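Local structure of ornithine carbamoyltransferase, mitochondrial (Coccidioides immitis, 3SDS) at residues A[159-164]-A[335-340]; A[228-233]-A[246-251]; A[306-311]-A[329-334]. The protein catalyses the transfer of the carbamoyl group from carbamoyl phosphate to L-ornithine, giving L-citrulline and phosphate in arginine biosynthesis. One frame throughout, in Å; residues are numbered along the deposited sequence.

Contacts 1 and 3 are buried and share helix 327-347: residues 329-334 receive the loop 306-311, and the next turns, 335-340, pack on helix 156-169. Their centres lie 12 Å apart, and Ala161 of contact 1 touches Asn333 and Arg334 of contact 3. Contact 1 joins the two domains through apolar contacts, with no hydrogen bond between its segments, whereas contact 3 holds residues of the probable carbamoyl phosphate site and adds a carboxylate bonded to a backbone N-H. Contact 2, centred 24 Å from each of the others, is only partly buried; there Ile233 and Val230 of a helix meet Leu246 and the amide end of Gln248 on an outer strand, again without a hydrogen bond.

Contact 1 of 3, residues A[159-164]-A[335-340]; sequences AIADFL and LWAAIS
Ala337 and Ala161 mark where two helices that tie together the domains of the carbamoyltransferase fold pass each other. Helix 156-169 runs from the carbamoyl phosphate domain toward the ornithine domain, and helix 327-347 brings the chain back. Their short segments approach to 8.7 Å between axes, with 120° between their N-to-C directions. The tight part is small: the CA atoms of Ala161 and Ala337 are 5.6 Å apart, which two alanines allow. Ala337 CB points at the other helix, 3.7 Å from Ile160 CG2 and 4.0 Å from the backbone N of Ala161. In Ile160, CG2 stands anti to the backbone N, and this turns the methyl branch to the alanine while the side chain also meets Phe37 of helix 34-51. The other end is looser though still buried. The indole of Trp336 extends off from helix 156-169, with NE1 hydrogen-bonded to Glu332 OE2, and only CB of this residue comes within 4.5 Å of the other segment. What remains is a single oblique meeting, where one methyl of Leu164, CD2, rests 4.0 Å from Trp336 CB.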
loop_
_atom_site.group_PDB
_atom_site.type_symbol
_atom_site.label_atom_id
_atom_site.label_comp_id
_atom_site.label_asym_id
_atom_site.label_seq_id
_atom_site.Cartn_x
_atom_site.Cartn_y
_atom_site.Cartn_z
ATOM N N ALA A 159 9.581 -18.787 15.427
ATOM C CA ALA A 159 10.637 -19.654 15.955
ATOM C C ALA A 159 12.049 -19.111 15.619
ATOM O O ALA A 159 12.935 -19.054 16.494
ATOM C CB ALA A 159 10.457 -21.079 15.432
ATOM N N ILE A 160 12.239 -18.699 14.363
ATOM C CA ILE A 160 13.523 -18.170 13.923
ATOM C C ILE A 160 13.876 -16.916 14.745
ATOM O O ILE A 160 15.003 -16.790 15.252
ATOM C CB ILE A 160 13.535 -17.878 12.400
ATOM C CG1 ILE A 160 13.261 -19.165 11.605
ATOM C CG2 ILE A 160 14.856 -17.290 11.988
ATOM C CD1 ILE A 160 12.860 -18.963 10.134
ATOM N N ALA A 161 12.911 -16.012 14.907
ATOM C CA ALA A 161 13.101 -14.836 15.749
ATOM C C ALA A 161 13.445 -15.208 17.188
ATOM O O ALA A 161 14.392 -14.659 17.775
ATOM C CB ALA A 161 11.870 -13.957 15.720
ATOM N N ASP A 162 12.683 -16.147 17.751
ATOM C CA ASP A 162 12.867 -16.515 19.149
ATOM C C ASP A 162 14.246 -17.110 19.401
ATOM O O ASP A 162 14.916 -16.738 20.378
ATOM C CB ASP A 162 11.741 -17.421 19.632
ATOM C CG ASP A 162 10.431 -16.677 19.766
ATOM O OD1 ASP A 162 10.436 -15.441 19.550
ATOM O OD2 ASP A 162 9.393 -17.310 20.081
ATOM N N PHE A 163 14.696 -17.989 18.505
ATOM C CA PHE A 163 16.045 -18.550 18.651
ATOM C C PHE A 163 17.175 -17.540 18.389
ATOM O O PHE A 163 18.211 -17.616 19.045
ATOM C CB PHE A 163 16.216 -19.897 17.923
ATOM C CG PHE A 163 15.856 -21.068 18.784
ATOM C CD1 PHE A 163 14.524 -21.404 19.006
ATOM C CD2 PHE A 163 16.848 -21.797 19.443
ATOM C CE1 PHE A 163 14.192 -22.481 19.846
ATOM C CE2 PHE A 163 16.516 -22.870 20.303
ATOM C CZ PHE A 163 15.192 -23.209 20.495
ATOM N N LEU A 164 16.959 -16.572 17.489
ATOM C CA LEU A 164 17.894 -15.455 17.340
ATOM C C LEU A 164 18.073 -14.753 18.672
ATOM O O LEU A 164 19.197 -14.402 19.047
ATOM C CB LEU A 164 17.394 -14.426 16.317
ATOM C CG LEU A 164 18.248 -13.150 16.107
ATOM C CD1 LEU A 164 19.746 -13.461 15.880
ATOM C CD2 LEU A 164 17.733 -12.310 14.962
ATOM N N LEU A 335 12.147 -8.626 12.045
ATOM C CA LEU A 335 12.666 -7.964 10.864
ATOM C C LEU A 335 13.845 -8.758 10.323
ATOM O O LEU A 335 13.881 -9.077 9.126
ATOM C CB LEU A 335 13.050 -6.513 11.160
ATOM C CG LEU A 335 13.785 -5.704 10.063
ATOM C CD1 LEU A 335 13.062 -5.694 8.709
ATOM C CD2 LEU A 335 14.099 -4.279 10.497
ATOM N N TRP A 336 14.783 -9.088 11.213
ATOM C CA TRP A 336 16.022 -9.789 10.839
ATOM C C TRP A 336 15.738 -11.232 10.369
ATOM O O TRP A 336 16.367 -11.708 9.402
ATOM C CB TRP A 336 17.098 -9.682 11.947
ATOM C CG TRP A 336 17.142 -8.260 12.529
ATOM C CD1 TRP A 336 16.800 -7.877 13.809
ATOM C CD2 TRP A 336 17.469 -7.042 11.831
ATOM N NE1 TRP A 336 16.916 -6.516 13.944
ATOM C CE2 TRP A 336 17.309 -5.978 12.746
ATOM C CE3 TRP A 336 17.889 -6.750 10.517
ATOM C CZ2 TRP A 336 17.556 -4.637 12.395
ATOM C CZ3 TRP A 336 18.135 -5.407 10.159
ATOM C CH2 TRP A 336 17.969 -4.370 11.101
ATOM N N ALA A 337 14.754 -11.890 10.987
ATOM C CA ALA A 337 14.353 -13.229 10.574
ATOM C C ALA A 337 13.678 -13.274 9.183
ATOM O O ALA A 337 13.923 -14.195 8.401
ATOM C CB ALA A 337 13.468 -13.844 11.622
ATOM N N ALA A 338 12.855 -12.276 8.861
ATOM C CA ALA A 338 12.273 -12.183 7.514
ATOM C C ALA A 338 13.311 -11.991 6.404
ATOM O O ALA A 338 13.167 -12.585 5.316
ATOM C CB ALA A 338 11.227 -11.096 7.442
ATOM N N ILE A 339 14.345 -11.180 6.664
ATOM C CA ILE A 339 15.388 -10.940 5.657
ATOM C C ILE A 339 16.071 -12.269 5.339
ATOM O O ILE A 339 16.268 -12.635 4.162
ATOM C CB ILE A 339 16.451 -9.871 6.102
ATOM C CG1 ILE A 339 15.856 -8.440 6.121
ATOM C CG2 ILE A 339 17.733 -9.944 5.202
ATOM C CD1 ILE A 339 16.766 -7.358 6.766
ATOM N N SER A 340 16.411 -12.993 6.401
ATOM C CA SER A 340 17.108 -14.275 6.282
ATOM C C SER A 340 16.261 -15.277 5.487
ATOM O O SER A 340 16.762 -15.921 4.547
ATOM C CB SER A 340 17.401 -14.816 7.682
ATOM O OG SER A 340 18.158 -16.001 7.651
#

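Contact 2 of 3, residues A[228-233]-A[246-251]; sequences HIVELI and LTQTTV
The beta-alpha-beta unit made of strand 214-218, helix 227-237 and strand 246-249 closes here, where Ile233 and Val230 of the helix face Leu246 and Gln248 of the strand. Ile233 makes the apolar touch: its CD1 lies 4.1 Å from Leu246 CD2. With chi2 at 156° the ethyl arm of Ile233 is nearly extended, carrying CD1 out from the helix. Leu246 reaches back from the strand with CG anti to its own N (chi1 -170°), and the two side chains cross at about a right angle, methyl against methyl. One helical turn earlier, Val230 offers CG2 to the amide of Gln248, NE2 being the nearest atom at 4.3 Å; this is a loose approach, and no hydrogen bond joins the two segments. Ile225, in the loop before the helix, touches both Val230 and Gln248 and extends the same patch.

In the Rossmann-like ornithine-binding domain, strand 246-249 is an outer strand of the parallel sheet, hydrogen-bonded through Thr247 and Thr249 to strand 214-218 and to Thr219 just beyond it. Leu246 and Gln248 direct their CB atoms to helix 227-237. Ile233, which is buried, also packs on Ala205 and Thr209 of helix 199-210. At the end of the strand Thr249 begins an ST turn: its OG1 accepts from Val251 N at 3.0 Å, with an N-H...O angle of 153°, and Val251 takes the N-cap position of helix 252-255.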
loop_
_atom_site.group_PDB
_atom_site.type_symbol
_atom_site.label_atom_id
_atom_site.label_comp_id
_atom_site.label_asym_id
_atom_site.label_seq_id
_atom_site.Cartn_x
_atom_site.Cartn_y
_atom_site.Cartn_z
ATOM N N HIS A 228 -0.963 -35.145 16.957
ATOM C CA HIS A 228 -0.277 -34.967 15.686
ATOM C C HIS A 228 1.000 -34.116 15.864
ATOM O O HIS A 228 2.007 -34.356 15.193
ATOM C CB HIS A 228 -1.185 -34.364 14.605
ATOM C CG HIS A 228 -0.466 -34.082 13.318
ATOM N ND1 HIS A 228 0.027 -35.085 12.503
ATOM C CD2 HIS A 228 -0.110 -32.914 12.728
ATOM C CE1 HIS A 228 0.643 -34.547 11.465
ATOM N NE2 HIS A 228 0.573 -33.232 11.577
ATOM N N ILE A 229 0.963 -33.134 16.764
ATOM C CA ILE A 229 2.139 -32.293 17.005
ATOM C C ILE A 229 3.219 -33.077 17.744
ATOM O O ILE A 229 4.390 -33.038 17.359
ATOM C CB ILE A 229 1.797 -30.955 17.747
ATOM C CG1 ILE A 229 0.696 -30.178 17.010
ATOM C CG2 ILE A 229 3.043 -30.074 17.921
ATOM C CD1 ILE A 229 1.005 -29.863 15.527
ATOM N N VAL A 230 2.819 -33.809 18.781
ATOM C CA VAL A 230 3.747 -34.677 19.508
ATOM C C VAL A 230 4.462 -35.637 18.551
ATOM O O VAL A 230 5.638 -35.928 18.734
ATOM C CB VAL A 230 3.056 -35.448 20.662
ATOM C CG1 VAL A 230 4.047 -36.337 21.386
ATOM C CG2 VAL A 230 2.437 -34.484 21.653
ATOM N N GLU A 231 3.752 -36.090 17.519
ATOM C CA GLU A 231 4.316 -36.940 16.472
ATOM C C GLU A 231 5.422 -36.276 15.630
ATOM O O GLU A 231 6.396 -36.933 15.261
ATOM C CB GLU A 231 3.202 -37.445 15.561
ATOM C CG GLU A 231 3.616 -38.642 14.718
ATOM C CD GLU A 231 2.855 -38.765 13.398
ATOM O OE1 GLU A 231 2.459 -37.724 12.802
ATOM O OE2 GLU A 231 2.677 -39.927 12.944
ATOM N N LEU A 232 5.263 -34.989 15.316
ATOM C CA LEU A 232 6.271 -34.238 14.561
ATOM C C LEU A 232 7.510 -33.919 15.412
ATOM O O LEU A 232 8.635 -33.868 14.897
ATOM C CB LEU A 232 5.690 -32.944 13.987
ATOM C CG LEU A 232 4.668 -33.039 12.856
ATOM C CD1 LEU A 232 3.993 -31.715 12.635
ATOM C CD2 LEU A 232 5.302 -33.510 11.560
ATOM N N ILE A 233 7.303 -33.709 16.713
ATOM C CA ILE A 233 8.408 -33.460 17.624
ATOM C C ILE A 233 9.272 -34.706 17.715
ATOM O O ILE A 233 10.499 -34.649 17.617
ATOM C CB ILE A 233 7.908 -33.080 19.014
ATOM C CG1 ILE A 233 7.235 -31.706 18.961
ATOM C CG2 ILE A 233 9.077 -33.077 20.013
ATOM C CD1 ILE A 233 6.225 -31.456 20.042
ATOM N N LEU A 246 11.061 -33.573 25.747
ATOM C CA LEU A 246 9.728 -33.010 26.039
ATOM C C LEU A 246 9.074 -33.460 27.358
ATOM O O LEU A 246 9.015 -34.657 27.670
ATOM C CB LEU A 246 8.760 -33.275 24.894
ATOM C CG LEU A 246 7.433 -32.526 24.999
ATOM C CD1 LEU A 246 7.664 -31.011 25.002
ATOM C CD2 LEU A 246 6.490 -32.925 23.882
ATOM N N THR A 247 8.564 -32.479 28.104
ATOM C CA THR A 247 7.868 -32.709 29.374
ATOM C C THR A 247 6.472 -32.075 29.347
ATOM O O THR A 247 6.324 -30.902 28.968
ATOM C CB THR A 247 8.720 -32.187 30.555
ATOM O OG1 THR A 247 9.780 -33.118 30.793
ATOM C CG2 THR A 247 7.903 -32.009 31.854
ATOM N N GLN A 248 5.464 -32.861 29.739
ATOM C CA GLN A 248 4.062 -32.437 29.747
ATOM C C GLN A 248 3.462 -32.435 31.161
ATOM O O GLN A 248 3.466 -33.470 31.838
ATOM C CB GLN A 248 3.241 -33.360 28.860
ATOM C CG GLN A 248 3.703 -33.438 27.422
ATOM C CD GLN A 248 2.541 -33.650 26.468
ATOM O OE1 GLN A 248 1.725 -32.747 26.254
ATOM N NE2 GLN A 248 2.455 -34.837 25.893
ATOM N N THR A 249 2.929 -31.293 31.604
ATOM C CA THR A 249 2.383 -31.180 32.980
ATOM C C THR A 249 1.083 -30.362 33.059
ATOM O O THR A 249 0.755 -29.621 32.138
ATOM C CB THR A 249 3.477 -30.657 33.997
ATOM O OG1 THR A 249 2.925 -30.485 35.307
ATOM C CG2 THR A 249 4.061 -29.351 33.545
ATOM N N THR A 250 0.354 -30.510 34.162
ATOM C CA THR A 250 -0.857 -29.731 34.463
ATOM C C THR A 250 -0.570 -28.667 35.537
ATOM O O THR A 250 -1.336 -27.712 35.706
ATOM C CB THR A 250 -2.016 -30.688 34.894
ATOM O OG1 THR A 250 -2.580 -31.280 33.721
ATOM C CG2 THR A 250 -3.136 -29.970 35.691
ATOM N N VAL A 251 0.552 -28.837 36.237
ATOM C CA VAL A 251 0.970 -27.944 37.317
ATOM C C VAL A 251 2.099 -27.016 36.861
ATOM O O VAL A 251 3.148 -27.499 36.434
ATOM C CB VAL A 251 1.479 -28.747 38.517
ATOM C CG1 VAL A 251 1.577 -27.848 39.740
ATOM C CG2 VAL A 251 0.587 -29.974 38.773
#

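Contact 3 of 3, residues A[306-311]-A[329-334]; sequences HCLPRH and PEAENR
Cys307 and Ala331 bring the two backbones nearest, with 6.8 Å between their CA atoms, as the chain leaves strand 303-306 and runs past the first turns of helix 327-347. Leu308 takes a positive phi of 67°, and a cis peptide bond joins it to Pro309. Across the gap Glu330 extends its chain, CG anti to the backbone N, and its OE1 accepts from His306 N at 3.3 Å through the syn lone pair; at 140° the bond is bent. His306 O, also an acceptor, lies 3.1 Å from Glu330 OE1 without bonding. Glu330 OE2 sits 4.0 Å from Cys307 CA. Leu308 CD1 rests on Ala331 CB at 3.9 Å, and the same leucine meets Val117 of a second subunit. Leu308 N gives a hydrogen bond to His306 ND1 at 3.2 Å, approaching 24° out of the ring plane, while NE2 of that ring is bonded to Glu314. Arg334, on the same helix as Glu330, is hydrogen-bonded to Thr80 of the probable carbamoyl phosphate site. His306 to Pro309 form the His-Cys-Leu-Pro motif of ornithine carbamoyltransferases, in which Cys307 is probably the proton acceptor and, with Leu308 and Arg334, probably binds carbamoyl phosphate.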
loop_
_atom_site.group_PDB
_atom_site.type_symbol
_atom_site.label_atom_id
_atom_site.label_comp_id
_atom_site.label_asym_id
_atom_site.label_seq_id
_atom_site.Cartn_x
_atom_site.Cartn_y
_atom_site.Cartn_z
ATOM N N HIS A 306 7.529 -13.400 25.342
ATOM C CA HIS A 306 6.117 -13.347 24.940
ATOM C C HIS A 306 6.136 -12.722 23.531
ATOM O O HIS A 306 6.813 -11.730 23.300
ATOM C CB HIS A 306 5.367 -12.449 25.932
ATOM C CG HIS A 306 3.871 -12.420 25.771
ATOM N ND1 HIS A 306 3.238 -12.350 24.547
ATOM C CD2 HIS A 306 2.884 -12.375 26.700
ATOM C CE1 HIS A 306 1.928 -12.309 24.728
ATOM N NE2 HIS A 306 1.687 -12.316 26.026
ATOM N N CYS A 307 5.422 -13.289 22.569
ATOM C CA CYS A 307 5.549 -12.798 21.189
ATOM C C CYS A 307 4.661 -11.607 20.785
ATOM O O CYS A 307 4.674 -11.201 19.619
ATOM C CB CYS A 307 5.355 -13.937 20.194
ATOM S SG CYS A 307 3.667 -14.525 20.155
ATOM N N LEU A 308 3.889 -11.057 21.721
ATOM C CA LEU A 308 3.072 -9.843 21.474
ATOM C C LEU A 308 1.917 -10.032 20.471
ATOM O O LEU A 308 2.000 -10.893 19.590
ATOM C CB LEU A 308 3.946 -8.657 21.046
ATOM C CG LEU A 308 5.109 -8.281 21.957
ATOM C CD1 LEU A 308 5.711 -7.006 21.467
ATOM C CD2 LEU A 308 4.670 -8.146 23.417
ATOM N N PRO A 309 0.816 -9.260 20.626
ATOM C CA PRO A 309 0.557 -8.294 21.705
ATOM C C PRO A 309 0.322 -9.013 23.021
ATOM O O PRO A 309 -0.069 -10.189 23.027
ATOM C CB PRO A 309 -0.733 -7.613 21.267
ATOM C CG PRO A 309 -1.459 -8.689 20.503
ATOM C CD PRO A 309 -0.382 -9.476 19.789
ATOM N N ARG A 310 0.571 -8.296 24.112
ATOM C CA ARG A 310 0.414 -8.804 25.461
ATOM C C ARG A 310 -0.867 -8.243 26.070
ATOM O O ARG A 310 -1.139 -7.057 25.920
ATOM C CB ARG A 310 1.629 -8.384 26.297
ATOM C CG ARG A 310 1.550 -8.697 27.790
ATOM C CD ARG A 310 1.140 -7.479 28.590
ATOM N NE ARG A 310 1.250 -7.715 30.024
ATOM C CZ ARG A 310 1.260 -6.757 30.951
ATOM N NH1 ARG A 310 1.179 -5.483 30.597
ATOM N NH2 ARG A 310 1.358 -7.070 32.241
ATOM N N HIS A 311 -1.646 -9.093 26.740
ATOM C CA HIS A 311 -2.734 -8.631 27.614
ATOM C C HIS A 311 -2.351 -8.913 29.064
ATOM O O HIS A 311 -1.435 -9.711 29.301
ATOM C CB HIS A 311 -4.072 -9.265 27.237
ATOM C CG HIS A 311 -4.531 -8.897 25.862
ATOM N ND1 HIS A 311 -4.491 -9.777 24.803
ATOM C CD2 HIS A 311 -5.010 -7.731 25.364
ATOM C CE1 HIS A 311 -4.936 -9.176 23.714
ATOM N NE2 HIS A 311 -5.257 -7.934 24.027
ATOM N N PRO A 329 13.461 -6.679 22.168
ATOM C CA PRO A 329 14.398 -7.267 21.204
ATOM C C PRO A 329 13.775 -8.412 20.383
ATOM O O PRO A 329 14.007 -8.484 19.172
ATOM C CB PRO A 329 15.535 -7.775 22.099
ATOM C CG PRO A 329 15.530 -6.785 23.245
ATOM C CD PRO A 329 14.070 -6.540 23.506
ATOM N N GLU A 330 12.979 -9.267 21.037
ATOM C CA GLU A 330 12.293 -10.390 20.390
ATOM C C GLU A 330 11.349 -9.917 19.281
ATOM O O GLU A 330 11.251 -10.555 18.226
ATOM C CB GLU A 330 11.500 -11.175 21.431
ATOM C CG GLU A 330 10.845 -12.437 20.899
ATOM C CD GLU A 330 9.892 -13.102 21.888
ATOM O OE1 GLU A 330 9.726 -12.594 23.024
ATOM O OE2 GLU A 330 9.296 -14.147 21.517
ATOM N N ALA A 331 10.653 -8.802 19.532
ATOM C CA ALA A 331 9.754 -8.189 18.545
ATOM C C ALA A 331 10.516 -7.679 17.305
ATOM O O ALA A 331 10.113 -7.949 16.177
ATOM C CB ALA A 331 8.930 -7.075 19.195
ATOM N N GLU A 332 11.614 -6.954 17.535
ATOM C CA GLU A 332 12.508 -6.466 16.474
ATOM C C GLU A 332 13.198 -7.585 15.675
ATOM O O GLU A 332 13.445 -7.426 14.460
ATOM C CB GLU A 332 13.569 -5.507 17.044
ATOM C CG GLU A 332 14.644 -5.078 16.027
ATOM C CD GLU A 332 15.848 -4.372 16.625
ATOM O OE1 GLU A 332 15.759 -3.816 17.746
ATOM O OE2 GLU A 332 16.898 -4.369 15.955
ATOM N N ASN A 333 13.520 -8.700 16.334
ATOM C CA ASN A 333 14.147 -9.816 15.625
ATOM C C ASN A 333 13.260 -10.435 14.520
ATOM O O ASN A 333 13.726 -11.292 13.759
ATOM C CB ASN A 333 14.649 -10.881 16.606
ATOM C CG ASN A 333 15.871 -10.413 17.442
ATOM O OD1 ASN A 333 16.640 -9.530 17.033
ATOM N ND2 ASN A 333 16.048 -11.023 18.616
ATOM N N ARG A 334 11.991 -10.004 14.425
ATOM C CA ARG A 334 11.136 -10.431 13.324
ATOM C C ARG A 334 11.659 -9.869 11.995
ATOM O O ARG A 334 11.638 -10.556 10.949
ATOM C CB ARG A 334 9.679 -10.023 13.551
ATOM C CG ARG A 334 8.869 -10.943 14.512
ATOM C CD ARG A 334 8.765 -12.406 14.009
ATOM N NE ARG A 334 7.840 -12.576 12.881
ATOM C CZ ARG A 334 6.508 -12.656 13.016
ATOM N NH1 ARG A 334 5.949 -12.567 14.223
ATOM N NH2 ARG A 334 5.722 -12.805 11.945
#